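Local coordinates for protein NAD(P)H-hydrate epimerase (Saccharomyces cerevisiae, PDB 1JZT) that interconverts the S and R epimers of hydrated NADH and NADPH, so that a stereospecific dehydratase can repair both forms of these damaged nucleotides, at residues 18-23 with 29-34; 13-18 with 197-202; 41-46 with 79-84; 35-40 with 240-245; 155-160 with 188-193. One frame throughout, in Å; residues are numbered along the deposited sequence.

Interaction 1. Residues 18-23 with 29-34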
# COMPACT_ATOMS: atom_id res chain seq x y z
N GLU A 18 -20.54 -0.78 1.00
CA GLU A 18 -21.49 -0.17 0.09
C GLU A 18 -20.99 -0.16 -1.35
O GLU A 18 -21.75 -0.48 -2.27
CB GLU A 18 -21.82 1.26 0.52
CG GLU A 18 -22.89 1.33 1.60
CD GLU A 18 -23.35 2.74 1.87
OE1 GLU A 18 -23.69 3.46 0.89
OE2 GLU A 18 -23.39 3.14 3.05
N LEU A 19 -19.72 0.20 -1.54
CA LEU A 19 -19.16 0.25 -2.89
C LEU A 19 -19.33 -1.07 -3.63
O LEU A 19 -19.65 -1.08 -4.82
CB LEU A 19 -17.68 0.64 -2.85
CG LEU A 19 -17.39 2.09 -2.47
CD1 LEU A 19 -15.88 2.33 -2.46
CD2 LEU A 19 -18.06 3.03 -3.48
N MSE A 20 -19.12 -2.18 -2.95
CA MSE A 20 -19.26 -3.46 -3.62
C MSE A 20 -20.61 -4.13 -3.40
O MSE A 20 -20.78 -5.32 -3.68
CB MSE A 20 -18.10 -4.38 -3.23
CG MSE A 20 -16.82 -4.00 -3.98
SE MSE A 20 -15.21 -4.70 -3.19
CE MSE A 20 -15.08 -3.48 -1.69
N GLY A 21 -21.57 -3.35 -2.91
CA GLY A 21 -22.91 -3.87 -2.69
C GLY A 21 -23.69 -3.89 -4.00
O GLY A 21 -23.26 -3.28 -4.98
N PRO A 22 -24.85 -4.57 -4.06
CA PRO A 22 -25.68 -4.66 -5.26
C PRO A 22 -26.08 -3.32 -5.87
O PRO A 22 -26.17 -3.18 -7.09
CB PRO A 22 -26.90 -5.45 -4.78
CG PRO A 22 -26.32 -6.34 -3.74
CD PRO A 22 -25.42 -5.39 -2.98
N GLN A 23 -26.30 -2.33 -5.01
CA GLN A 23 -26.70 -0.99 -5.45
C GLN A 23 -25.63 -0.28 -6.30
O GLN A 23 -25.92 0.16 -7.41
CB GLN A 23 -27.03 -0.14 -4.23
CG GLN A 23 -27.55 1.24 -4.56
CD GLN A 23 -28.94 1.21 -5.17
OE1 GLN A 23 -29.15 0.63 -6.23
NE2 GLN A 23 -29.90 1.83 -4.48
N GLN A 29 -12.25 -6.76 -8.09
CA GLN A 29 -11.23 -6.75 -9.13
C GLN A 29 -10.91 -5.32 -9.60
O GLN A 29 -9.74 -4.95 -9.73
CB GLN A 29 -11.68 -7.59 -10.33
CG GLN A 29 -11.69 -9.11 -10.11
CD GLN A 29 -12.95 -9.61 -9.40
OE1 GLN A 29 -13.91 -8.87 -9.19
NE2 GLN A 29 -12.95 -10.89 -9.05
N GLN A 30 -11.95 -4.53 -9.85
CA GLN A 30 -11.76 -3.16 -10.29
C GLN A 30 -11.11 -2.29 -9.22
O GLN A 30 -10.10 -1.62 -9.48
CB GLN A 30 -13.10 -2.52 -10.65
CG GLN A 30 -13.75 -3.00 -11.94
CD GLN A 30 -15.18 -2.51 -12.03
OE1 GLN A 30 -16.08 -3.09 -11.42
NE2 GLN A 30 -15.40 -1.43 -12.78
N LEU A 31 -11.68 -2.30 -8.03
CA LEU A 31 -11.16 -1.46 -6.95
C LEU A 31 -9.70 -1.78 -6.60
O LEU A 31 -8.90 -0.87 -6.39
CB LEU A 31 -12.04 -1.59 -5.72
CG LEU A 31 -13.49 -1.12 -5.90
CD1 LEU A 31 -14.22 -1.18 -4.56
CD2 LEU A 31 -13.52 0.31 -6.45
N MSE A 32 -9.38 -3.07 -6.54
CA MSE A 32 -8.03 -3.50 -6.21
C MSE A 32 -7.04 -3.11 -7.31
O MSE A 32 -5.90 -2.72 -7.03
CB MSE A 32 -8.02 -5.01 -5.97
CG MSE A 32 -6.71 -5.57 -5.45
SE MSE A 32 -6.98 -7.31 -4.58
CE MSE A 32 -7.86 -6.68 -2.98
N GLU A 33 -7.47 -3.22 -8.56
CA GLU A 33 -6.62 -2.86 -9.69
C GLU A 33 -6.33 -1.36 -9.63
O GLU A 33 -5.19 -0.92 -9.76
CB GLU A 33 -7.31 -3.20 -11.01
CG GLU A 33 -6.45 -3.00 -12.24
CD GLU A 33 -5.21 -3.89 -12.25
OE1 GLU A 33 -5.24 -4.99 -11.66
OE2 GLU A 33 -4.21 -3.48 -12.88
N LEU A 34 -7.38 -0.57 -9.43
CA LEU A 34 -7.24 0.88 -9.35
C LEU A 34 -6.41 1.28 -8.13
O LEU A 34 -5.56 2.16 -8.22
CB LEU A 34 -8.62 1.55 -9.31
CG LEU A 34 -9.48 1.48 -10.58
CD1 LEU A 34 -10.84 2.12 -10.31
CD2 LEU A 34 -8.78 2.20 -11.73
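Leu-19 and Met-20, where helix 9-19 runs out, both meet a single side chain of the following helix, Leu-31. The motif is two consecutive helices joined by a loop, in the N-terminal part of a Rossmann-like fold. Between the two segments the contact is apolar, with no hydrogen bond; a backbone bond between Leu-19 and Phe-26 also holds the connection. Before the contact, Glu-18 turns its carboxylate elsewhere, to a salt bridge with Lys-229. Its carbonyl still serves the turn: Gly-21 N bonds to Glu-18 O at 2.9 Å, an i+3 to i backbone bond at the C-terminal end of the helix. Leu-19 is still helical and buried. It brings its CB to 4.3 Å from Leu-31 CD1, the looser of the two touches, while Phe-226 of helix 224-229 packs against its side chain. Met-20 is the first residue to leave helical geometry. It is modelled as selenomethionine, introduced for the crystallography. Its CB does not point straight at the neighbouring helix, yet the chain bends at its last torsion (chi3 -76°) and curls its end back toward Leu-31, so the two side chains reach each other tip to tip. The side chain of Met-20 is about 6 Å from that of Asn-69, a predicted nucleotide-binding residue, which places the contact near the probable substrate site. Phe-26 and Phe-221 also touch Leu-31. The bent chain wraps one methyl: Leu-31 CD1 is 3.8 Å from Met-20 CE, and 3.9 Å from both Met-20 CG and Met-20 SE.

Interaction 2. Residues 13-18 with 197-202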
# COMPACT_ATOMS: atom_id res chain seq x y z
N ALA A 13 -15.08 0.68 6.65
CA ALA A 13 -15.60 -0.65 6.39
C ALA A 13 -16.99 -0.54 5.75
O ALA A 13 -17.33 -1.31 4.86
CB ALA A 13 -15.69 -1.45 7.69
N GLU A 14 -17.77 0.43 6.21
CA GLU A 14 -19.10 0.67 5.67
C GLU A 14 -19.01 1.13 4.22
O GLU A 14 -19.80 0.72 3.37
CB GLU A 14 -19.83 1.73 6.50
CG GLU A 14 -20.38 1.20 7.83
CD GLU A 14 -20.85 2.32 8.75
OE1 GLU A 14 -21.54 3.25 8.27
OE2 GLU A 14 -20.55 2.25 9.96
N ILE A 15 -18.04 1.99 3.93
CA ILE A 15 -17.85 2.50 2.58
C ILE A 15 -17.57 1.33 1.63
O ILE A 15 -18.24 1.17 0.62
CB ILE A 15 -16.69 3.51 2.51
CG1 ILE A 15 -17.11 4.81 3.19
CG2 ILE A 15 -16.29 3.75 1.05
CD1 ILE A 15 -16.01 5.85 3.32
N ASP A 16 -16.57 0.53 1.98
CA ASP A 16 -16.20 -0.62 1.16
C ASP A 16 -17.39 -1.55 0.96
O ASP A 16 -17.61 -2.06 -0.14
CB ASP A 16 -15.07 -1.39 1.82
CG ASP A 16 -13.72 -1.06 1.23
OD1 ASP A 16 -13.52 0.11 0.84
OD2 ASP A 16 -12.86 -1.96 1.17
N LYS A 17 -18.15 -1.77 2.02
CA LYS A 17 -19.31 -2.64 1.95
C LYS A 17 -20.32 -2.09 0.96
O LYS A 17 -20.90 -2.83 0.17
CB LYS A 17 -19.96 -2.79 3.33
CG LYS A 17 -21.22 -3.65 3.33
CD LYS A 17 -21.92 -3.62 4.68
CE LYS A 17 -23.31 -4.24 4.59
NZ LYS A 17 -24.08 -4.18 5.88
N GLU A 18 -20.54 -0.78 1.00
CA GLU A 18 -21.49 -0.17 0.09
C GLU A 18 -20.99 -0.16 -1.35
O GLU A 18 -21.75 -0.48 -2.27
CB GLU A 18 -21.82 1.26 0.52
CG GLU A 18 -22.89 1.33 1.60
CD GLU A 18 -23.35 2.74 1.87
OE1 GLU A 18 -23.69 3.46 0.89
OE2 GLU A 18 -23.39 3.14 3.05
N SER A 197 -2.77 6.74 1.31
CA SER A 197 -4.10 6.45 1.83
C SER A 197 -4.95 6.03 0.64
O SER A 197 -4.81 6.58 -0.46
CB SER A 197 -4.70 7.68 2.50
OG SER A 197 -3.97 8.02 3.68
N LEU A 198 -5.84 5.07 0.85
CA LEU A 198 -6.71 4.59 -0.21
C LEU A 198 -8.16 4.96 0.07
O LEU A 198 -8.65 4.78 1.19
CB LEU A 198 -6.56 3.08 -0.39
CG LEU A 198 -5.18 2.61 -0.87
CD1 LEU A 198 -5.15 1.09 -0.94
CD2 LEU A 198 -4.89 3.21 -2.25
N THR A 199 -8.83 5.49 -0.95
CA THR A 199 -10.23 5.93 -0.88
C THR A 199 -10.31 7.23 -0.09
O THR A 199 -10.70 8.27 -0.63
CB THR A 199 -11.15 4.85 -0.22
OG1 THR A 199 -11.07 3.63 -0.97
CG2 THR A 199 -12.59 5.32 -0.20
N VAL A 200 -9.92 7.16 1.18
CA VAL A 200 -9.92 8.32 2.06
C VAL A 200 -8.99 7.97 3.23
O VAL A 200 -8.95 6.84 3.67
CB VAL A 200 -11.35 8.63 2.57
CG1 VAL A 200 -11.92 7.42 3.29
CG2 VAL A 200 -11.34 9.84 3.48
N PRO A 201 -8.20 8.95 3.70
CA PRO A 201 -7.29 8.69 4.82
C PRO A 201 -8.03 8.32 6.09
O PRO A 201 -9.15 8.79 6.33
CB PRO A 201 -6.52 10.00 4.95
CG PRO A 201 -6.54 10.55 3.55
CD PRO A 201 -7.97 10.29 3.15
N LYS A 202 -7.41 7.48 6.90
CA LYS A 202 -7.97 7.06 8.18
C LYS A 202 -7.38 7.96 9.27
O LYS A 202 -6.38 8.64 9.04
CB LYS A 202 -7.62 5.59 8.45
CG LYS A 202 -8.70 4.60 8.04
CD LYS A 202 -9.09 4.75 6.57
CE LYS A 202 -8.01 4.19 5.65
NZ LYS A 202 -8.45 4.16 4.22
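Ile-15 of helix 9-19 carries the whole touch, sending one branch to Thr-199 and the other to Val-200. The contact is light, with 94 Å² buried in all, both sides summed. Ile-15 CG2 lies 4.2 Å from Thr-199 CG2, methyl against methyl. The longer branch runs extended (chi2 174°), which carries Ile-15 CD1 out to 4.4 Å from Val-200 CG1. The backbones stay well apart, 9.0 Å between Ile-15 CA and Thr-199 CA, so side chains alone span the gap.

Polar interactions do not cross the contact; they shape the receiving loop. Thr-199 has phi 74° and psi -62°, the values of a classic gamma turn, and Val-200 N makes the matching weak bond to Leu-198 O at 2.7 Å. This sharp reversal at the end of strand 194-198 presents Thr-199 and Val-200 to the helix. Two residues on, the Lys-202 side chain folds back and its NZ donates to Val-200 O at 2.8 Å, approaching almost in line with the carbonyl bond. The same ammonium forms a salt bridge with Asp-173, a predicted nucleotide-binding residue whose OD1 also accepts from Leu-198 N. The loop is thus linked to the probable substrate site.

Around the contact, Phe-226 of helix 224-229 touches Ile-15, Val-7 packs on Val-200, and the backbone of Thr-199 bonds to Gly-218 at the end of the adjoining strand 214-218.

Interaction 3. Residues 41-46 with 79-84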
# COMPACT_ATOMS: atom_id res chain seq x y z
N GLN A 41 1.85 4.35 -8.93
CA GLN A 41 2.05 5.71 -9.43
C GLN A 41 2.75 6.59 -8.37
O GLN A 41 3.61 7.41 -8.70
CB GLN A 41 0.70 6.32 -9.86
CG GLN A 41 0.80 7.62 -10.66
CD GLN A 41 -0.54 8.02 -11.29
OE1 GLN A 41 -1.54 8.15 -10.60
NE2 GLN A 41 -0.54 8.22 -12.61
N ALA A 42 2.39 6.42 -7.09
CA ALA A 42 3.02 7.20 -6.00
C ALA A 42 4.51 6.88 -5.89
O ALA A 42 5.34 7.77 -5.68
CB ALA A 42 2.31 6.92 -4.66
N VAL A 43 4.84 5.60 -6.01
CA VAL A 43 6.23 5.16 -5.92
C VAL A 43 7.04 5.76 -7.08
O VAL A 43 8.15 6.26 -6.89
CB VAL A 43 6.33 3.63 -5.99
CG1 VAL A 43 7.78 3.20 -6.13
CG2 VAL A 43 5.70 3.03 -4.74
N CYS A 44 6.47 5.68 -8.28
CA CYS A 44 7.13 6.22 -9.46
C CYS A 44 7.32 7.73 -9.34
O CYS A 44 8.34 8.27 -9.76
CB CYS A 44 6.29 5.88 -10.71
SG CYS A 44 6.94 6.48 -12.29
N ARG A 45 6.35 8.41 -8.75
CA ARG A 45 6.45 9.86 -8.62
C ARG A 45 7.42 10.29 -7.52
O ARG A 45 8.09 11.32 -7.64
CB ARG A 45 5.06 10.45 -8.35
CG ARG A 45 5.02 11.96 -8.48
CD ARG A 45 3.60 12.45 -8.71
NE ARG A 45 3.05 11.99 -9.99
CZ ARG A 45 1.82 12.27 -10.40
NH1 ARG A 45 1.02 13.01 -9.65
NH2 ARG A 45 1.38 11.82 -11.57
N GLN A 46 7.52 9.48 -6.47
CA GLN A 46 8.40 9.74 -5.34
C GLN A 46 9.84 9.32 -5.67
O GLN A 46 10.80 9.93 -5.18
CB GLN A 46 7.89 8.97 -4.11
CG GLN A 46 8.48 9.38 -2.77
CD GLN A 46 8.09 10.79 -2.36
OE1 GLN A 46 6.99 11.27 -2.66
NE2 GLN A 46 8.99 11.46 -1.65
N ARG A 79 2.93 -5.39 -10.25
CA ARG A 79 2.82 -5.56 -11.71
C ARG A 79 2.96 -4.22 -12.43
O ARG A 79 3.66 -4.13 -13.45
CB ARG A 79 1.49 -6.24 -12.07
CG ARG A 79 1.08 -6.19 -13.56
CD ARG A 79 -0.01 -7.23 -13.86
NE ARG A 79 -1.01 -7.28 -12.80
CZ ARG A 79 -1.99 -6.40 -12.65
NH1 ARG A 79 -2.13 -5.39 -13.51
NH2 ARG A 79 -2.83 -6.52 -11.63
N HIS A 80 2.32 -3.18 -11.92
CA HIS A 80 2.44 -1.88 -12.56
C HIS A 80 3.86 -1.34 -12.48
O HIS A 80 4.36 -0.73 -13.42
CB HIS A 80 1.44 -0.88 -11.97
CG HIS A 80 0.04 -1.11 -12.45
ND1 HIS A 80 -0.38 -0.76 -13.71
CD2 HIS A 80 -1.01 -1.74 -11.86
CE1 HIS A 80 -1.63 -1.16 -13.89
NE2 HIS A 80 -2.03 -1.76 -12.78
N LEU A 81 4.53 -1.58 -11.35
CA LEU A 81 5.91 -1.12 -11.18
C LEU A 81 6.82 -1.79 -12.20
O LEU A 81 7.77 -1.18 -12.69
CB LEU A 81 6.41 -1.43 -9.78
CG LEU A 81 5.86 -0.54 -8.66
CD1 LEU A 81 6.32 -1.06 -7.30
CD2 LEU A 81 6.33 0.89 -8.88
N LYS A 82 6.53 -3.05 -12.51
CA LYS A 82 7.33 -3.78 -13.49
C LYS A 82 7.11 -3.10 -14.85
O LYS A 82 8.05 -2.84 -15.58
CB LYS A 82 6.89 -5.25 -13.55
CG LYS A 82 7.69 -6.10 -14.52
CD LYS A 82 9.12 -6.28 -14.04
CE LYS A 82 9.93 -7.12 -15.02
NZ LYS A 82 11.32 -7.29 -14.51
N LEU A 83 5.85 -2.79 -15.16
CA LEU A 83 5.54 -2.13 -16.42
C LEU A 83 6.15 -0.74 -16.47
O LEU A 83 6.59 -0.28 -17.53
CB LEU A 83 4.02 -2.06 -16.62
CG LEU A 83 3.39 -3.38 -17.07
CD1 LEU A 83 1.97 -3.50 -16.57
CD2 LEU A 83 3.44 -3.48 -18.59
N PHE A 84 6.20 -0.07 -15.31
CA PHE A 84 6.76 1.28 -15.23
C PHE A 84 8.29 1.33 -15.35
O PHE A 84 8.87 2.42 -15.40
CB PHE A 84 6.33 1.97 -13.92
CG PHE A 84 4.85 2.24 -13.82
CD1 PHE A 84 4.05 2.27 -14.96
CD2 PHE A 84 4.26 2.49 -12.58
CE1 PHE A 84 2.68 2.54 -14.87
CE2 PHE A 84 2.90 2.76 -12.47
CZ PHE A 84 2.11 2.78 -13.62
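A sulfur-aromatic contact is the most unusual feature here: Cys-44 SG lies 5.5 Å from the centroid of the Phe-84 ring and 37° off the ring normal, an oblique approach. It joins helix 28-46 to the end of helix 69-83, the helix of a beta-alpha-beta crossover between the parallel strands 60-65 and 88-91 of the Rossmann-like fold. The chains come closest at this point, with Cys-44 CA 7.6 Å from Phe-84 CA. Cys-44 CB adds a looser apolar touch, 4.4 Å from Phe-84 CD2.

The same ring meets its neighbours from other directions. Gln-41 N stands at its edge, near the ring plane, 4.0 Å from Phe-84 CE2. One face receives a backbone oxygen of its own segment, His-80 O, which lies above the plane and offset toward the rim. That oxygen also accepts from Phe-84 N at 2.7 Å. Ala-40, one residue before the segment, packs against Phe-84 as well. The amide end of Gln-41 is engaged elsewhere, its OE1 bonding to Gln-242 N.

Deeper in, the contact becomes purely aliphatic. Val-43 and Leu-81, both buried, cross at about a right angle. With chi1 at 171°, CG1 of Val-43 lies opposite the backbone N, and this is the branch that meets Leu-81. A single methyl does the touching from the other side: Leu-81 CD2 sits 3.9 Å from Val-43 CG1 and 4.0 Å from Val-43 CB.

Interaction 4. Residues 35-40 with 240-245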
# COMPACT_ATOMS: atom_id res chain seq x y z
N ALA A 35 -6.64 0.61 -7.00
CA ALA A 35 -5.89 0.92 -5.78
C ALA A 35 -4.41 0.59 -5.95
O ALA A 35 -3.54 1.41 -5.62
CB ALA A 35 -6.46 0.14 -4.60
N GLY A 36 -4.12 -0.60 -6.46
CA GLY A 36 -2.74 -1.01 -6.68
C GLY A 36 -2.05 -0.08 -7.67
O GLY A 36 -0.84 0.18 -7.56
N PHE A 37 -2.81 0.40 -8.65
CA PHE A 37 -2.26 1.31 -9.65
C PHE A 37 -1.82 2.60 -8.95
O PHE A 37 -0.71 3.10 -9.19
CB PHE A 37 -3.30 1.65 -10.72
CG PHE A 37 -2.79 2.60 -11.78
CD1 PHE A 37 -2.10 2.11 -12.88
CD2 PHE A 37 -2.92 3.97 -11.63
CE1 PHE A 37 -1.54 2.98 -13.82
CE2 PHE A 37 -2.36 4.86 -12.56
CZ PHE A 37 -1.67 4.35 -13.65
N SER A 38 -2.69 3.11 -8.08
CA SER A 38 -2.40 4.33 -7.33
C SER A 38 -1.08 4.23 -6.59
O SER A 38 -0.23 5.11 -6.68
CB SER A 38 -3.52 4.61 -6.32
OG SER A 38 -4.71 4.99 -6.97
N VAL A 39 -0.92 3.16 -5.83
CA VAL A 39 0.31 2.94 -5.07
C VAL A 39 1.53 2.96 -5.99
O VAL A 39 2.52 3.61 -5.69
CB VAL A 39 0.30 1.59 -4.34
CG1 VAL A 39 1.62 1.39 -3.59
CG2 VAL A 39 -0.88 1.55 -3.37
N ALA A 40 1.47 2.23 -7.10
CA ALA A 40 2.58 2.20 -8.05
C ALA A 40 2.89 3.60 -8.58
O ALA A 40 4.05 4.01 -8.68
CB ALA A 40 2.24 1.28 -9.21
N THR A 240 -5.28 13.24 -15.13
CA THR A 240 -5.75 11.86 -15.12
C THR A 240 -5.08 11.05 -14.00
O THR A 240 -5.18 9.83 -13.98
CB THR A 240 -5.49 11.16 -16.47
OG1 THR A 240 -4.10 11.27 -16.79
CG2 THR A 240 -6.31 11.79 -17.60
N ASP A 241 -4.41 11.74 -13.08
CA ASP A 241 -3.72 11.09 -11.96
C ASP A 241 -4.64 10.22 -11.10
O ASP A 241 -5.82 10.52 -10.94
CB ASP A 241 -3.09 12.12 -11.01
CG ASP A 241 -1.93 12.86 -11.63
OD1 ASP A 241 -1.44 12.46 -12.70
OD2 ASP A 241 -1.49 13.86 -11.01
N GLN A 242 -4.08 9.15 -10.54
CA GLN A 242 -4.86 8.27 -9.67
C GLN A 242 -4.40 8.48 -8.22
O GLN A 242 -4.75 7.71 -7.32
CB GLN A 242 -4.69 6.81 -10.09
CG GLN A 242 -5.24 6.52 -11.49
CD GLN A 242 -6.73 6.79 -11.60
OE1 GLN A 242 -7.54 6.11 -10.98
NE2 GLN A 242 -7.10 7.79 -12.39
N ILE A 243 -3.60 9.53 -8.04
CA ILE A 243 -3.08 9.91 -6.74
C ILE A 243 -3.11 11.44 -6.67
O ILE A 243 -3.17 12.11 -7.70
CB ILE A 243 -1.61 9.45 -6.54
CG1 ILE A 243 -0.72 10.08 -7.62
CG2 ILE A 243 -1.52 7.93 -6.57
CD1 ILE A 243 0.77 9.87 -7.39
N LEU A 244 -3.08 11.96 -5.44
CA LEU A 244 -3.07 13.40 -5.17
C LEU A 244 -2.19 13.60 -3.94
O LEU A 244 -2.38 12.93 -2.93
CB LEU A 244 -4.48 13.92 -4.87
CG LEU A 244 -4.55 15.38 -4.40
CD1 LEU A 244 -4.04 16.30 -5.50
CD2 LEU A 244 -5.99 15.75 -4.03
N LYS A 245 -1.23 14.51 -4.03
CA LYS A 245 -0.36 14.78 -2.90
C LYS A 245 -1.20 15.48 -1.83
O LYS A 245 -1.72 16.58 -2.06
CB LYS A 245 0.82 15.65 -3.35
CG LYS A 245 1.91 15.84 -2.32
CD LYS A 245 3.00 16.73 -2.90
CE LYS A 245 4.07 17.02 -1.87
NZ LYS A 245 4.69 15.75 -1.41
O HOH W 1 -7.40 5.00 -8.36
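Ser-38 and Gln-242 form the tight part of this contact. Ser-38 OG donates to Gln-242 O at 2.7 Å, meeting the carbonyl at a C=O...O angle of 135° and tilted out of its plane. Ile-243 CG2 sits 3.1 Å from Ser-38 O and 3.9 Å from Ser-38 CB, a methyl pressed against the helix backbone. Phe-37 packs closely too: it and Gln-242 cross at about a right angle, with ring and amide planes 62° apart, and Gln-242 CG rests 3.5 Å from Phe-37 CD2 while its CB lies in the ring plane at the edge. Leu-34 O of the same helix is a second carbonyl bonded to Ser-38 OG and can only share its one proton, while Gly-219 N donates to this buried hydroxyl oxygen. With an alanine here, the carbonyl O of Gln-242 would probably lose its helix-side donor, and Gly-219 N an acceptor. The contact sets helix 28-46 against the segment leading into the C-terminal strand 243-245, which pairs antiparallel with strand 214-218 and ends the otherwise parallel, Rossmann-like sheet.

On the looser, partly exposed side, the glutamine chain bends at chi2, turning its amide away from the helix. There a water donates to Ser-38 OG at 3.0 Å and to Gln-242 OE1 at 2.8 Å, bridging two atoms that do not meet directly. Gln-242 NE2 donates to Thr-240 O at 3.2 Å, almost straight (168°), from above the carbonyl plane but within the plane of its own amide.

Interaction 5. Residues 155-160 with 188-193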
# COMPACT_ATOMS: atom_id res chain seq x y z
N GLY A 155 7.44 -10.36 13.57
CA GLY A 155 8.87 -10.32 13.31
C GLY A 155 9.24 -9.55 12.05
O GLY A 155 10.29 -8.91 11.99
N ILE A 156 8.38 -9.61 11.03
CA ILE A 156 8.63 -8.88 9.78
C ILE A 156 8.69 -7.38 10.06
O ILE A 156 9.61 -6.69 9.61
CB ILE A 156 7.52 -9.16 8.73
CG1 ILE A 156 7.48 -10.65 8.39
CG2 ILE A 156 7.77 -8.33 7.47
CD1 ILE A 156 8.75 -11.20 7.83
N VAL A 157 7.71 -6.88 10.81
CA VAL A 157 7.64 -5.46 11.17
C VAL A 157 8.88 -5.05 11.97
O VAL A 157 9.40 -3.94 11.80
CB VAL A 157 6.36 -5.17 11.99
CG1 VAL A 157 6.40 -3.75 12.53
CG2 VAL A 157 5.13 -5.37 11.12
N GLU A 158 9.34 -5.94 12.84
CA GLU A 158 10.53 -5.66 13.64
C GLU A 158 11.74 -5.46 12.74
O GLU A 158 12.50 -4.51 12.92
CB GLU A 158 10.78 -6.82 14.61
CG GLU A 158 9.83 -6.85 15.79
CD GLU A 158 10.02 -8.08 16.66
OE1 GLU A 158 11.18 -8.39 17.03
OE2 GLU A 158 9.00 -8.74 16.97
N GLU A 159 11.91 -6.36 11.77
CA GLU A 159 13.03 -6.27 10.83
C GLU A 159 12.95 -4.99 10.01
O GLU A 159 13.97 -4.35 9.76
CB GLU A 159 13.04 -7.48 9.88
CG GLU A 159 13.25 -8.84 10.54
CD GLU A 159 14.58 -8.96 11.27
OE1 GLU A 159 15.56 -8.29 10.87
OE2 GLU A 159 14.65 -9.74 12.25
N LEU A 160 11.75 -4.63 9.59
CA LEU A 160 11.55 -3.41 8.80
C LEU A 160 11.91 -2.16 9.61
O LEU A 160 12.55 -1.25 9.10
CB LEU A 160 10.09 -3.30 8.33
CG LEU A 160 9.63 -4.37 7.33
CD1 LEU A 160 8.17 -4.13 6.93
CD2 LEU A 160 10.53 -4.33 6.12
N PRO A 188 8.65 -1.47 18.48
CA PRO A 188 8.92 -0.39 17.53
C PRO A 188 7.74 -0.15 16.59
O PRO A 188 6.91 -1.03 16.39
CB PRO A 188 10.17 -0.89 16.79
CG PRO A 188 9.98 -2.37 16.81
CD PRO A 188 9.53 -2.62 18.23
N SER A 189 7.69 1.05 16.03
CA SER A 189 6.60 1.44 15.15
C SER A 189 7.11 1.84 13.76
O SER A 189 8.16 2.47 13.62
CB SER A 189 5.85 2.61 15.79
OG SER A 189 4.65 2.90 15.11
N ILE A 190 6.35 1.48 12.73
CA ILE A 190 6.70 1.82 11.36
C ILE A 190 6.69 3.34 11.18
O ILE A 190 5.76 4.02 11.64
CB ILE A 190 5.70 1.19 10.35
CG1 ILE A 190 5.82 -0.34 10.36
CG2 ILE A 190 5.94 1.74 8.94
CD1 ILE A 190 7.14 -0.85 9.83
N ASN A 191 7.73 3.86 10.54
CA ASN A 191 7.88 5.29 10.25
C ASN A 191 8.07 5.36 8.74
O ASN A 191 9.20 5.44 8.24
CB ASN A 191 9.10 5.87 10.97
CG ASN A 191 9.43 7.30 10.54
OD1 ASN A 191 10.47 7.84 10.91
ND2 ASN A 191 8.54 7.90 9.76
N PRO A 192 6.97 5.34 7.98
CA PRO A 192 7.01 5.38 6.52
C PRO A 192 7.49 6.68 5.89
O PRO A 192 7.18 7.77 6.37
CB PRO A 192 5.58 5.05 6.13
CG PRO A 192 4.80 5.72 7.22
CD PRO A 192 5.58 5.35 8.47
N ALA A 193 8.26 6.56 4.81
CA ALA A 193 8.75 7.73 4.09
C ALA A 193 7.58 8.25 3.25
O ALA A 193 7.49 9.44 2.94
CB ALA A 193 9.92 7.35 3.18
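Ile-190 pushes the end of its side chain between Val-157 and Leu-160, three residues apart on one face of helix 153-163. All the touches are apolar. Ile-190 CD1 approaches Val-157 CG1 to 4.0 Å, and Ile-190 CG1 follows at 4.1 Å from the same methyl as the two side chains cross obliquely. The same Ile-190 CD1 also lies 4.1 Å from Leu-160 CB. With CG1 beside the backbone N and the chain folded at chi2 (-67°), the tip comes nearer the helix than the CB direction suggests.

Hydrogen bonds do not cross the contact. The helix keeps its own, such as Glu-159 N to Gly-155 O at 3.0 Å, while the irregular loop is held from elsewhere: Ile-190 O accepts from Trp-178 NE1. Pro-188, entered through a cis peptide bond, turns its CB toward the helix.

The side chain of Val-157 is about 4 Å from that of Thr-176, and that of Ile-190 about 5 Å from that of Asp-138, two predicted potassium ligands. The contact thus lies beside the probable ion site. Cys-161 of the helix and Ser-171 of strand 169-172 also touch Ile-190, and just before strand 194-198 the backbone of Ala-193 bonds to Ile-169 and Thr-214.

Overall arrangement
From the N terminus, interaction 1 closes the short loop between helices 9-19 and 28-46, nested inside the long loop that interaction 2 closes by bringing helix 9-19 to the end of strand 194-198. Interaction 4 closes the longest loop, bringing helix 28-46 to the C-terminal strand 243-245. Interaction 3 joins helices 28-46 and 69-83 and lies within the loops of interactions 2 and 4, as does interaction 5, which sets helix 153-163 against the approach to strand 194-198. Interactions 2 and 4 cross along the chain and touch through Leu-198 and Ala-35. Helix 28-46 is common to interactions 1, 3 and 4, whereas interaction 5 lies across the chain's centre from interactions 1 and 4.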